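Local coordinates for alpha-1,2-mannosidase (PDB 2WW2), which hydrolyses alpha-mannosides, probably alpha-1,2-linked, with inversion at the anomeric centre, as a calcium-dependent enzyme of glycoside hydrolase family 92, at residues L120-S125 against F133-P138; E187-V192 against E227-R232; Y429-G434 against Y475-N480; V436-V441 against M492-A497. One frame throughout, in Å; residues are numbered along the deposited sequence. Where two conformers were deposited one is given.

Interaction 1 of 4, residues L120-S125 against F133-P138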
loop_
_atom_site.group_PDB
_atom_site.type_symbol
_atom_site.label_atom_id
_atom_site.label_comp_id
_atom_site.label_asym_id
_atom_site.label_seq_id
_atom_site.Cartn_x
_atom_site.Cartn_y
_atom_site.Cartn_z
ATOM N N LEU A 120 -39.198 1.978 29.400
ATOM C CA LEU A 120 -39.051 3.307 29.973
ATOM C C LEU A 120 -38.690 4.277 28.854
ATOM O O LEU A 120 -37.767 4.020 28.083
ATOM C CB LEU A 120 -37.963 3.326 31.057
ATOM C CG LEU A 120 -37.768 4.662 31.799
ATOM C CD1 LEU A 120 -37.294 4.401 33.259
ATOM C CD2 LEU A 120 -36.802 5.627 31.073
ATOM N N GLN A 121 -39.420 5.388 28.754
ATOM C CA GLN A 121 -39.099 6.374 27.724
ATOM C C GLN A 121 -38.632 7.649 28.387
ATOM O O GLN A 121 -39.147 8.031 29.437
ATOM C CB GLN A 121 -40.315 6.650 26.828
ATOM C CG GLN A 121 -40.047 7.691 25.703
ATOM C CD GLN A 121 -40.252 9.127 26.150
ATOM O OE1 GLN A 121 -40.987 9.398 27.099
ATOM N NE2 GLN A 121 -39.605 10.061 25.462
ATOM N N THR A 122 -37.650 8.309 27.794
ATOM C CA THR A 122 -37.220 9.606 28.304
ATOM C C THR A 122 -36.768 10.501 27.159
ATOM O O THR A 122 -36.290 10.011 26.132
ATOM C CB THR A 122 -36.107 9.457 29.377
ATOM O OG1 THR A 122 -35.811 10.742 29.944
ATOM C CG2 THR A 122 -34.851 8.884 28.788
ATOM N N SER A 123 -36.988 11.807 27.298
ATOM C CA SER A 123 -36.342 12.746 26.392
ATOM C C SER A 123 -35.863 13.977 27.147
ATOM O O SER A 123 -36.316 14.266 28.275
ATOM C CB SER A 123 -37.222 13.111 25.192
ATOM O OG SER A 123 -38.195 14.091 25.503
ATOM N N LEU A 124 -34.906 14.669 26.549
ATOM C CA LEU A 124 -34.362 15.864 27.156
ATOM C C LEU A 124 -34.078 16.900 26.079
ATOM O O LEU A 124 -33.707 16.563 24.955
ATOM C CB LEU A 124 -33.070 15.535 27.918
ATOM C CG LEU A 124 -31.912 14.932 27.122
ATOM C CD1 LEU A 124 -30.622 15.356 27.748
ATOM C CD2 LEU A 124 -31.976 13.410 27.059
ATOM N N SER A 125 -34.208 18.166 26.453
ATOM C CA SER A 125 -33.937 19.278 25.564
ATOM C C SER A 125 -33.134 20.277 26.378
ATOM O O SER A 125 -33.326 20.384 27.587
ATOM C CB SER A 125 -35.262 19.905 25.093
ATOM O OG SER A 125 -35.914 19.026 24.172
ATOM N N PHE A 133 -36.078 17.253 31.247
ATOM C CA PHE A 133 -36.349 15.871 30.852
ATOM C C PHE A 133 -37.848 15.599 31.005
ATOM O O PHE A 133 -38.500 16.186 31.882
ATOM C CB PHE A 133 -35.672 14.874 31.815
ATOM C CG PHE A 133 -34.162 14.806 31.715
ATOM C CD1 PHE A 133 -33.532 13.638 31.276
ATOM C CD2 PHE A 133 -33.379 15.889 32.088
ATOM C CE1 PHE A 133 -32.140 13.561 31.197
ATOM C CE2 PHE A 133 -31.974 15.815 32.004
ATOM C CZ PHE A 133 -31.360 14.655 31.568
ATOM N N GLU A 134 -38.375 14.663 30.218
ATOM C CA GLU A 134 -39.636 14.015 30.561
ATOM C C GLU A 134 -39.258 12.552 30.770
ATOM O O GLU A 134 -38.350 12.051 30.109
ATOM C CB GLU A 134 -40.647 14.126 29.413
ATOM C CG GLU A 134 -40.196 13.264 28.187
ATOM C CD GLU A 134 -41.100 13.357 26.959
ATOM O OE1 GLU A 134 -42.327 13.607 27.119
ATOM O OE2 GLU A 134 -40.560 13.172 25.827
ATOM N N VAL A 135 -39.903 11.864 31.711
ATOM C CA VAL A 135 -39.696 10.432 31.835
ATOM C C VAL A 135 -41.065 9.751 31.896
ATOM O O VAL A 135 -41.917 10.167 32.673
ATOM C CB VAL A 135 -38.904 10.048 33.112
ATOM C CG1 VAL A 135 -38.727 8.526 33.159
ATOM C CG2 VAL A 135 -37.536 10.782 33.196
ATOM N N SER A 136 -41.276 8.738 31.052
ATOM C CA SER A 136 -42.457 7.893 31.123
ATOM C C SER A 136 -42.061 6.519 31.685
ATOM O O SER A 136 -41.377 5.738 31.009
ATOM C CB SER A 136 -43.045 7.743 29.717
ATOM O OG SER A 136 -44.238 6.997 29.737
ATOM N N PHE A 137 -42.458 6.216 32.920
ATOM C CA PHE A 137 -42.044 4.960 33.569
ATOM C C PHE A 137 -42.963 3.808 33.160
ATOM O O PHE A 137 -44.153 4.015 33.024
ATOM C CB PHE A 137 -42.107 5.096 35.106
ATOM C CG PHE A 137 -41.015 5.965 35.700
ATOM C CD1 PHE A 137 -39.729 5.475 35.867
ATOM C CD2 PHE A 137 -41.290 7.255 36.098
ATOM C CE1 PHE A 137 -38.738 6.250 36.424
ATOM C CE2 PHE A 137 -40.305 8.049 36.656
ATOM C CZ PHE A 137 -39.019 7.543 36.809
ATOM N N PRO A 138 -42.424 2.584 33.005
ATOM C CA PRO A 138 -43.323 1.453 32.739
ATOM C C PRO A 138 -44.221 1.209 33.936
ATOM O O PRO A 138 -43.774 1.297 35.072
ATOM C CB PRO A 138 -42.386 0.253 32.545
ATOM C CG PRO A 138 -41.003 0.722 32.900
ATOM C CD PRO A 138 -40.995 2.220 32.987
#
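Gln121 and Ser136 form a hydrogen-bonded antiparallel pair, Gln121 N meeting Ser136 O at 3.0 Å and Ser136 N returning to Gln121 O at 2.8 Å. Ser123 and Glu134 make the second such pair, in which the glutamate carbonyl serves two donors: Thr122 OG1, anti to its own backbone N (chi1 -174°), reaches Glu134 O at 2.9 Å from the face of the carbonyl plane opposite Ser123 N. Glu134 OE2 is also gripped twice. Ser123 OG approaches it at 2.6 Å on the anti side but tilted out of the carboxylate plane, while Gln121 NE2 comes from above the other face at 3.3 Å, and Glu134 OE1 forms a salt bridge with Lys228. These strands are the two arms of a beta hairpin in the N-terminal, mutarotase-like beta domain of family 92. Apolar contacts lie on the face that carries Thr122, Leu124, Phe133 and Val135, covered by Phe64 and Ile82. Leu124 CB sits over the middle of the Phe133 ring, 3.8 Å from its centroid in a CH-pi contact, and Thr122 OG1 lies in the ring plane at its edge. Leu120 CD1 touches Phe137 CD1 at 3.7 Å and Leu120 CB meets Pro138 CD at 3.8 Å.

Interaction 2 of 4, residues E187-V192 against E227-R232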
loop_
_atom_site.group_PDB
_atom_site.type_symbol
_atom_site.label_atom_id
_atom_site.label_comp_id
_atom_site.label_asym_id
_atom_site.label_seq_id
_atom_site.Cartn_x
_atom_site.Cartn_y
_atom_site.Cartn_z
ATOM N N GLU A 187 -34.924 19.965 39.806
ATOM C CA GLU A 187 -36.198 19.920 40.475
ATOM C C GLU A 187 -37.015 18.836 39.806
ATOM O O GLU A 187 -36.904 18.664 38.596
ATOM C CB GLU A 187 -36.885 21.272 40.317
ATOM C CG GLU A 187 -38.261 21.338 40.966
ATOM C CD GLU A 187 -39.011 22.593 40.579
ATOM O OE1 GLU A 187 -39.147 22.876 39.372
ATOM O OE2 GLU A 187 -39.460 23.302 41.484
ATOM N N PHE A 188 -37.799 18.092 40.593
ATOM C CA PHE A 188 -38.639 17.018 40.070
ATOM C C PHE A 188 -40.102 17.424 40.230
ATOM O O PHE A 188 -40.484 18.067 41.224
ATOM C CB PHE A 188 -38.347 15.697 40.805
ATOM C CG PHE A 188 -36.914 15.224 40.645
ATOM C CD1 PHE A 188 -36.579 14.306 39.663
ATOM C CD2 PHE A 188 -35.904 15.736 41.440
ATOM C CE1 PHE A 188 -35.259 13.883 39.492
ATOM C CE2 PHE A 188 -34.578 15.320 41.276
ATOM C CZ PHE A 188 -34.259 14.390 40.307
ATOM N N SER A 189 -40.927 17.039 39.266
ATOM C CA SER A 189 -42.313 17.469 39.265
ATOM C C SER A 189 -43.177 16.713 40.275
ATOM O O SER A 189 -44.232 17.199 40.680
ATOM C CB SER A 189 -42.901 17.304 37.856
ATOM O OG SER A 189 -42.822 15.946 37.444
ATOM N N HIS A 190 -42.741 15.526 40.674
ATOM C CA HIS A 190 -43.574 14.652 41.498
ATOM C C HIS A 190 -42.907 14.384 42.843
ATOM O O HIS A 190 -41.688 14.514 42.966
ATOM C CB HIS A 190 -43.835 13.341 40.753
ATOM C CG HIS A 190 -44.890 13.451 39.695
ATOM N ND1 HIS A 190 -44.661 14.045 38.471
ATOM C CD2 HIS A 190 -46.181 13.035 39.677
ATOM C CE1 HIS A 190 -45.769 14.004 37.751
ATOM N NE2 HIS A 190 -46.705 13.391 38.458
ATOM N N PRO A 191 -43.707 14.020 43.861
ATOM C CA PRO A 191 -43.185 13.755 45.201
ATOM C C PRO A 191 -42.112 12.680 45.215
ATOM O O PRO A 191 -42.245 11.642 44.545
ATOM C CB PRO A 191 -44.402 13.224 45.958
ATOM C CG PRO A 191 -45.586 13.813 45.233
ATOM C CD PRO A 191 -45.181 13.917 43.800
ATOM N N VAL A 192 -41.076 12.933 46.003
ATOM C CA VAL A 192 -39.990 12.001 46.206
ATOM C C VAL A 192 -40.365 11.085 47.367
ATOM O O VAL A 192 -40.344 11.503 48.517
ATOM C CB VAL A 192 -38.693 12.759 46.533
ATOM C CG1 VAL A 192 -37.557 11.784 46.855
ATOM C CG2 VAL A 192 -38.309 13.684 45.370
ATOM N N GLU A 227 -49.226 9.711 33.613
ATOM C CA GLU A 227 -48.481 10.940 33.884
ATOM C C GLU A 227 -46.988 10.754 33.598
ATOM O O GLU A 227 -46.511 9.637 33.507
ATOM C CB GLU A 227 -48.700 11.425 35.329
ATOM C CG GLU A 227 -50.152 11.827 35.632
ATOM C CD GLU A 227 -50.303 12.523 36.987
ATOM O OE1 GLU A 227 -49.287 12.875 37.631
ATOM O OE2 GLU A 227 -51.452 12.716 37.415
ATOM N N LYS A 228 -46.268 11.857 33.446
ATOM C CA LYS A 228 -44.834 11.803 33.172
ATOM C C LYS A 228 -44.113 12.627 34.221
ATOM O O LYS A 228 -44.657 13.618 34.712
ATOM C CB LYS A 228 -44.517 12.335 31.769
ATOM C CG LYS A 228 -45.172 11.509 30.636
ATOM C CD LYS A 228 -44.807 12.065 29.259
ATOM C CE LYS A 228 -45.448 13.440 29.035
ATOM N NZ LYS A 228 -45.239 13.932 27.631
ATOM N N LEU A 229 -42.897 12.211 34.560
ATOM C CA LEU A 229 -42.053 12.977 35.463
ATOM C C LEU A 229 -41.333 14.032 34.637
ATOM O O LEU A 229 -40.797 13.723 33.564
ATOM C CB LEU A 229 -41.000 12.054 36.096
ATOM C CG LEU A 229 -40.007 12.695 37.073
ATOM C CD1 LEU A 229 -40.710 13.057 38.393
ATOM C CD2 LEU A 229 -38.838 11.752 37.321
ATOM N N THR A 230 -41.312 15.269 35.125
ATOM C CA THR A 230 -40.456 16.289 34.540
ATOM C C THR A 230 -39.269 16.528 35.466
ATOM O O THR A 230 -39.425 16.557 36.686
ATOM C CB THR A 230 -41.216 17.610 34.343
ATOM O OG1 THR A 230 -42.262 17.411 33.389
ATOM C CG2 THR A 230 -40.281 18.685 33.818
ATOM N N ILE A 231 -38.076 16.661 34.888
ATOM C CA ILE A 231 -36.884 17.006 35.663
ATOM C C ILE A 231 -36.336 18.270 35.044
ATOM O O ILE A 231 -36.106 18.314 33.837
ATOM C CB ILE A 231 -35.777 15.939 35.551
ATOM C CG1 ILE A 231 -36.338 14.535 35.805
ATOM C CG2 ILE A 231 -34.623 16.240 36.562
ATOM C CD1 ILE A 231 -35.295 13.407 35.649
ATOM N N ARG A 232 -36.127 19.296 35.863
ATOM C CA ARG A 232 -35.593 20.568 35.381
ATOM C C ARG A 232 -34.253 20.741 36.026
ATOM O O ARG A 232 -34.130 20.507 37.222
ATOM C CB ARG A 232 -36.487 21.743 35.805
ATOM C CG ARG A 232 -37.908 21.627 35.284
ATOM C CD ARG A 232 -38.836 22.752 35.828
ATOM N NE ARG A 232 -40.191 22.428 35.410
ATOM C CZ ARG A 232 -41.103 21.894 36.212
ATOM N NH1 ARG A 232 -40.825 21.692 37.494
ATOM N NH2 ARG A 232 -42.299 21.576 35.731
#
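Glu187 and Arg232 begin an antiparallel pairing that joins the last residues of strand 182-188 to strand 229-236 and runs on into the turn after Phe188. They form a hydrogen-bonded pair, with Glu187 N 2.8 Å from Arg232 O and a return bond from Arg232 N to Glu187 O. Their side chains lie side by side and close a salt bridge, Arg232 NH1 to Glu187 OE1 at 2.8 Å, entered from above the carboxylate plane with the two flat groups 79° apart. Thr230 CG2 packs against one guanidinium face, toward its rim, while Arg232 NE donates to Ala254 O and NH1 also donates to a glycerol, probably from the crystallisation liquor. Beyond the strand end, Ser189 N still reaches Thr230 O at 3.0 Å, but Ser189 OG takes over as the acceptor for Thr230 N at 2.8 Å. With chi1 at 59°, that hydroxyl stands between its own backbone N and carbonyl carbon; it also shares a hydrogen bond with His190 ND1 at 2.8 Å. The far side of the imidazole is held too: His190 NE2 donates in the ring plane to Glu227 OE1 at 2.8 Å, almost straight at 179°. With both ring nitrogens engaged, rotation of the imidazole is probably restricted. On the other face Phe188 lies alongside Ile231, Phe188 CE1 being 3.8 Å from Ile231 CG2, and Leu229 CD2 meets the ring edge; Val145 and Phe221 cover this apolar group. One polar face and one apolar face packed on further strands is what a beta sandwich shows, consistent with the family 92 N-terminal domain.

Interaction 3 of 4, residues Y429-G434 against Y475-N480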
loop_
_atom_site.group_PDB
_atom_site.type_symbol
_atom_site.label_atom_id
_atom_site.label_comp_id
_atom_site.label_asym_id
_atom_site.label_seq_id
_atom_site.Cartn_x
_atom_site.Cartn_y
_atom_site.Cartn_z
ATOM N N TYR A 429 15.428 29.518 19.323
ATOM C CA TYR A 429 16.037 28.962 18.115
ATOM C C TYR A 429 15.468 29.620 16.858
ATOM O O TYR A 429 16.189 29.985 15.947
ATOM C CB TYR A 429 15.734 27.464 18.004
ATOM C CG TYR A 429 16.607 26.544 18.839
ATOM C CD1 TYR A 429 17.991 26.573 18.732
ATOM C CD2 TYR A 429 16.031 25.613 19.699
ATOM C CE1 TYR A 429 18.778 25.721 19.488
ATOM C CE2 TYR A 429 16.801 24.752 20.442
ATOM C CZ TYR A 429 18.171 24.818 20.340
ATOM O OH TYR A 429 18.931 23.956 21.085
ATOM N N TYR A 430 14.146 29.696 16.784
ATOM C CA TYR A 430 13.489 30.231 15.586
ATOM C C TYR A 430 13.971 31.653 15.274
ATOM O O TYR A 430 14.236 31.987 14.115
ATOM C CB TYR A 430 11.979 30.196 15.809
ATOM C CG TYR A 430 11.122 30.796 14.720
ATOM C CD1 TYR A 430 10.650 30.006 13.680
ATOM C CD2 TYR A 430 10.747 32.145 14.753
ATOM C CE1 TYR A 430 9.837 30.537 12.696
ATOM C CE2 TYR A 430 9.918 32.688 13.762
ATOM C CZ TYR A 430 9.471 31.874 12.738
ATOM O OH TYR A 430 8.648 32.357 11.739
ATOM N N ASP A 431 14.068 32.487 16.305
ATOM C CA ASP A 431 14.503 33.875 16.117
ATOM C C ASP A 431 15.965 33.929 15.662
ATOM O O ASP A 431 16.346 34.772 14.851
ATOM C CB ASP A 431 14.324 34.689 17.408
ATOM C CG ASP A 431 12.855 35.065 17.674
ATOM O OD1 ASP A 431 12.033 34.972 16.748
ATOM O OD2 ASP A 431 12.534 35.456 18.808
ATOM N N LYS A 432 16.777 33.016 16.182
ATOM C CA LYS A 432 18.207 33.017 15.859
ATOM C C LYS A 432 18.489 32.396 14.496
ATOM O O LYS A 432 19.310 32.893 13.732
ATOM C CB LYS A 432 18.983 32.259 16.935
ATOM C CG LYS A 432 20.499 32.139 16.661
ATOM N N LEU A 433 17.811 31.295 14.200
ATOM C CA LEU A 433 18.181 30.452 13.067
ATOM C C LEU A 433 17.292 30.633 11.852
ATOM O O LEU A 433 17.690 30.290 10.751
ATOM C CB LEU A 433 18.117 28.976 13.474
ATOM C CG LEU A 433 18.999 28.448 14.597
ATOM C CD1 LEU A 433 18.679 26.964 14.842
ATOM C CD2 LEU A 433 20.494 28.664 14.269
ATOM N N GLY A 434 16.074 31.136 12.048
ATOM C CA GLY A 434 15.111 31.229 10.949
ATOM C C GLY A 434 14.228 29.994 10.832
ATOM O O GLY A 434 13.409 29.878 9.899
ATOM N N TYR A 475 7.331 40.819 8.849
ATOM C CA TYR A 475 7.349 40.422 7.447
ATOM C C TYR A 475 8.661 39.711 7.109
ATOM O O TYR A 475 8.690 38.818 6.261
ATOM C CB TYR A 475 7.131 41.631 6.520
ATOM C CG TYR A 475 5.666 42.011 6.330
ATOM C CD1 TYR A 475 4.734 41.058 5.932
ATOM C CD2 TYR A 475 5.232 43.328 6.499
ATOM C CE1 TYR A 475 3.406 41.395 5.728
ATOM C CE2 TYR A 475 3.900 43.676 6.309
ATOM C CZ TYR A 475 2.999 42.710 5.913
ATOM O OH TYR A 475 1.677 43.029 5.723
ATOM N N GLN A 476 9.735 40.083 7.801
ATOM C CA GLN A 476 11.017 39.404 7.601
ATOM C C GLN A 476 10.957 37.930 7.981
ATOM O O GLN A 476 11.772 37.141 7.512
ATOM C CB GLN A 476 12.145 40.099 8.374
ATOM N N LYS A 477 9.993 37.539 8.813
ATOM C CA LYS A 477 9.889 36.137 9.223
ATOM C C LYS A 477 8.861 35.347 8.401
ATOM O O LYS A 477 8.872 34.107 8.396
ATOM C CB LYS A 477 9.559 36.041 10.716
ATOM C CG LYS A 477 10.491 36.852 11.630
ATOM C CD LYS A 477 9.957 36.790 13.077
ATOM C CE LYS A 477 10.625 37.816 13.995
ATOM N NZ LYS A 477 10.411 37.451 15.422
ATOM N N ALA A 478 7.980 36.063 7.711
ATOM C CA ALA A 478 6.931 35.446 6.906
ATOM C C ALA A 478 7.463 34.398 5.924
ATOM O O ALA A 478 6.813 33.382 5.703
ATOM C CB ALA A 478 6.108 36.524 6.161
ATOM N N PRO A 479 8.646 34.642 5.321
ATOM C CA PRO A 479 9.201 33.650 4.396
ATOM C C PRO A 479 10.049 32.554 5.063
ATOM O O PRO A 479 10.784 31.863 4.369
ATOM C CB PRO A 479 10.103 34.488 3.455
ATOM C CG PRO A 479 10.181 35.870 4.064
ATOM C CD PRO A 479 9.445 35.880 5.370
ATOM N N ASN A 480 9.968 32.406 6.383
ATOM C CA ASN A 480 10.819 31.443 7.079
ATOM C C ASN A 480 10.519 30.010 6.631
ATOM O O ASN A 480 11.351 29.131 6.816
ATOM C CB ASN A 480 10.701 31.557 8.604
ATOM C CG ASN A 480 11.645 32.604 9.191
ATOM O OD1 ASN A 480 12.566 33.076 8.517
ATOM N ND2 ASN A 480 11.431 32.955 10.458
HETATM O O HOH W 1 13.182 33.992 12.484
#
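Tyr430 and Asn480 meet through the phenol oxygen: Asn480 ND2 donates to Tyr430 OH at 3.1 Å, with the amide turned 81° from the ring. The same nitrogen lies only 3.2 Å from Tyr430 CZ and also donates to a water at 2.9 Å from Asn480 ND2. That water in turn donates to Tyr430 O, 2.8 Å away, which ties the amide to the helix backbone as well as to the ring. Beside this, Lys477 stretches out beyond CG and sets NZ 3.2 Å from Asp431 OD1, a salt bridge entered from above the carboxylate plane. On its way the lysine passes the ring edge, with Lys477 CD near Tyr430 CE2. The contact joins the C-terminal end of helix 427-433 to the turn after helix 468-475, in the catalytic domain, whose paired helices build an (alpha/alpha)6 barrel in this family. Gly434, the first residue past helix 427-433, has positive phi (91°), a conformation open mainly to glycine. Gly434 N keeps its bond to Tyr430 O at 2.9 Å, while Gly434 O lies 3.3 Å from Asn480 CG and accepts from Asn483 ND2. The turn itself holds Asn480 through its N, bonded to Lys477 O at 2.9 Å. Further out, Tyr430 OH has its strongest polar partner in Asp455 of helix 444-465, and cation-pi contacts tie Tyr430 to Arg424 and Lys477 to Tyr474.

Interaction 4 of 4, residues V436-V441 against M492-A497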
loop_
_atom_site.group_PDB
_atom_site.type_symbol
_atom_site.label_atom_id
_atom_site.label_comp_id
_atom_site.label_asym_id
_atom_site.label_seq_id
_atom_site.Cartn_x
_atom_site.Cartn_y
_atom_site.Cartn_z
ATOM N N VAL A 436 12.825 26.308 13.528
ATOM C CA VAL A 436 12.959 25.526 14.747
ATOM C C VAL A 436 13.668 24.209 14.408
ATOM O O VAL A 436 13.256 23.515 13.460
ATOM C CB VAL A 436 11.585 25.204 15.383
ATOM C CG1 VAL A 436 11.770 24.494 16.719
ATOM C CG2 VAL A 436 10.751 26.484 15.546
ATOM N N PRO A 437 14.739 23.869 15.167
ATOM C CA PRO A 437 15.531 22.690 14.810
ATOM C C PRO A 437 15.033 21.407 15.471
ATOM O O PRO A 437 14.493 21.437 16.582
ATOM C CB PRO A 437 16.927 23.045 15.328
ATOM C CG PRO A 437 16.634 23.843 16.588
ATOM C CD PRO A 437 15.425 24.705 16.179
ATOM N N TYR A 438 15.209 20.293 14.759
ATOM C CA TYR A 438 14.902 18.942 15.253
ATOM C C TYR A 438 16.231 18.176 15.203
ATOM O O TYR A 438 16.989 18.352 14.275
ATOM C CB TYR A 438 13.855 18.274 14.344
ATOM C CG TYR A 438 13.468 16.879 14.796
ATOM C CD1 TYR A 438 12.453 16.688 15.732
ATOM C CD2 TYR A 438 14.135 15.763 14.317
ATOM C CE1 TYR A 438 12.109 15.421 16.168
ATOM C CE2 TYR A 438 13.803 14.471 14.758
ATOM C CZ TYR A 438 12.794 14.319 15.674
ATOM O OH TYR A 438 12.456 13.065 16.108
ATOM N N PRO A 439 16.505 17.292 16.183
ATOM C CA PRO A 439 15.641 16.772 17.235
ATOM C C PRO A 439 15.601 17.638 18.495
ATOM O O PRO A 439 15.009 17.228 19.490
ATOM C CB PRO A 439 16.273 15.408 17.548
ATOM C CG PRO A 439 17.774 15.655 17.321
ATOM C CD PRO A 439 17.872 16.738 16.259
ATOM N N GLU A 440 16.213 18.819 18.460
ATOM C CA GLU A 440 16.190 19.725 19.610
ATOM C C GLU A 440 14.779 20.046 20.102
ATOM O O GLU A 440 14.550 20.177 21.299
ATOM C CB GLU A 440 16.906 21.028 19.277
ATOM C CG GLU A 440 18.425 20.881 19.130
ATOM C CD GLU A 440 18.854 20.477 17.729
ATOM O OE1 GLU A 440 17.978 20.138 16.904
ATOM O OE2 GLU A 440 20.077 20.498 17.455
ATOM N N VAL A 441 13.837 20.204 19.174
ATOM C CA VAL A 441 12.452 20.502 19.543
ATOM C C VAL A 441 11.531 19.540 18.807
ATOM O O VAL A 441 11.630 19.404 17.593
ATOM C CB VAL A 441 12.078 21.966 19.165
ATOM C CG1 VAL A 441 10.632 22.275 19.552
ATOM C CG2 VAL A 441 13.037 22.970 19.815
ATOM N N MET A 492 9.538 19.897 2.156
ATOM C CA MET A 492 9.953 20.409 3.457
ATOM C C MET A 492 10.627 19.272 4.227
ATOM O O MET A 492 10.209 18.110 4.127
ATOM C CB MET A 492 8.737 20.935 4.237
ATOM C CG MET A 492 8.118 22.199 3.620
ATOM S SD MET A 492 9.256 23.606 3.661
ATOM C CE MET A 492 8.275 24.815 2.747
ATOM N N TRP A 493 11.677 19.597 4.977
ATOM C CA TRP A 493 12.366 18.587 5.794
ATOM C C TRP A 493 12.763 19.278 7.093
ATOM O O TRP A 493 12.059 20.188 7.538
ATOM C CB TRP A 493 13.573 18.025 5.028
ATOM C CG TRP A 493 14.185 16.759 5.542
ATOM C CD1 TRP A 493 15.516 16.530 5.739
ATOM C CD2 TRP A 493 13.514 15.529 5.872
ATOM N NE1 TRP A 493 15.716 15.246 6.183
ATOM C CE2 TRP A 493 14.504 14.612 6.281
ATOM C CE3 TRP A 493 12.167 15.122 5.885
ATOM C CZ2 TRP A 493 14.202 13.306 6.689
ATOM C CZ3 TRP A 493 11.869 13.815 6.291
ATOM C CH2 TRP A 493 12.882 12.929 6.686
ATOM N N THR A 494 13.876 18.865 7.698
ATOM C CA THR A 494 14.252 19.406 8.996
ATOM C C THR A 494 15.771 19.510 9.103
ATOM O O THR A 494 16.496 18.760 8.437
ATOM C CB THR A 494 13.720 18.539 10.149
ATOM O OG1 THR A 494 14.051 19.150 11.401
ATOM C CG2 THR A 494 14.340 17.128 10.101
ATOM N N LYS A 495 16.242 20.440 9.934
ATOM C CA LYS A 495 17.672 20.587 10.225
ATOM C C LYS A 495 17.874 20.620 11.733
ATOM O O LYS A 495 16.974 21.030 12.462
ATOM C CB LYS A 495 18.213 21.915 9.673
ATOM C CG LYS A 495 18.216 22.080 8.166
ATOM C CD LYS A 495 18.471 23.553 7.828
ATOM C CE LYS A 495 18.639 23.775 6.344
ATOM N NZ LYS A 495 18.461 25.234 5.992
ATOM N N ASP A 496 19.048 20.210 12.206
ATOM C CA ASP A 496 19.393 20.380 13.619
ATOM C C ASP A 496 19.848 21.821 13.886
ATOM O O ASP A 496 19.814 22.653 12.987
ATOM C CB ASP A 496 20.443 19.348 14.065
ATOM C CG ASP A 496 21.788 19.542 13.390
ATOM O OD1 ASP A 496 22.024 20.624 12.804
ATOM O OD2 ASP A 496 22.620 18.602 13.458
ATOM N N ALA A 497 20.252 22.129 15.114
ATOM C CA ALA A 497 20.621 23.505 15.458
ATOM C C ALA A 497 21.902 23.964 14.754
ATOM O O ALA A 497 22.202 25.159 14.707
ATOM C CB ALA A 497 20.749 23.670 16.985
HETATM O O HOH W 2 13.232 21.676 11.484
#
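Glu440 bends back to meet the backbone of Ala497: chi1 places CG beside its own backbone N, and chi2 of 86° turns CD back toward 492-497; Glu440 OE2 accepts from Ala497 N at 2.9 Å. The amide arrives from above the carboxylate plane, 52° out of it, and the same Glu440 OE2 lies 3.3 Å from Ala497 CB. Pro437 packs alongside, its CB against the Asp496-Ala497 peptide and its CG against Ala497 CB. Tyr438 CB rests 3.1 Å from Thr494 OG1, while the ring leads away from 492-497. The Tyr438 ring is covered on one face by CB of Pro439, offset toward the rim, across the cis peptide bond that precedes this proline. Both segments are irregular loops of the catalytic domain: 436-441 links helix 427-433 to helix 444-465, whereas the other leads on from the end of strand 491-492 toward helix 519-522. Tyr438 N donates to Lys495 O at 3.0 Å. A CA-H...O contact runs the other way, with Asp496 CA 3.2 Å from Tyr438 O. Thr494 OG1, itself anti to its backbone N, hydrogen-bonds to a water 2.7 Å away, which donates to Val436 O. Asp496 turns its carboxylate away from this seam; its OD1 accepts from Lys498 N in an Asx turn and from Asn500 N. Asp496 OD1 and Glu440 OE2 remain 5.0 Å apart, so their like charges may repel mildly.

In the fold
Interactions 1 and 2 are neighbours in the N-terminal beta domain: strands 130-136 and 229-236 lie side by side, with Val135 N 2.8 Å from Leu229 O. Both are partly buried, with backbone ladders, apolar side chains inward and polar or charged groups on the other face. Interactions 3 and 4 belong to the helical catalytic domain, on the far side of the chain's centre; the centres of interactions 1 and 3 are about 59 Å apart. There a lone backbone bond in interaction 4, side-chain bonds and bridging waters take the place of strand ladders. Interaction 3 is a surface contact, whereas interaction 4 is partly buried. Their segments alternate along the chain, and Tyr429 and Tyr430 pack directly onto 436-441.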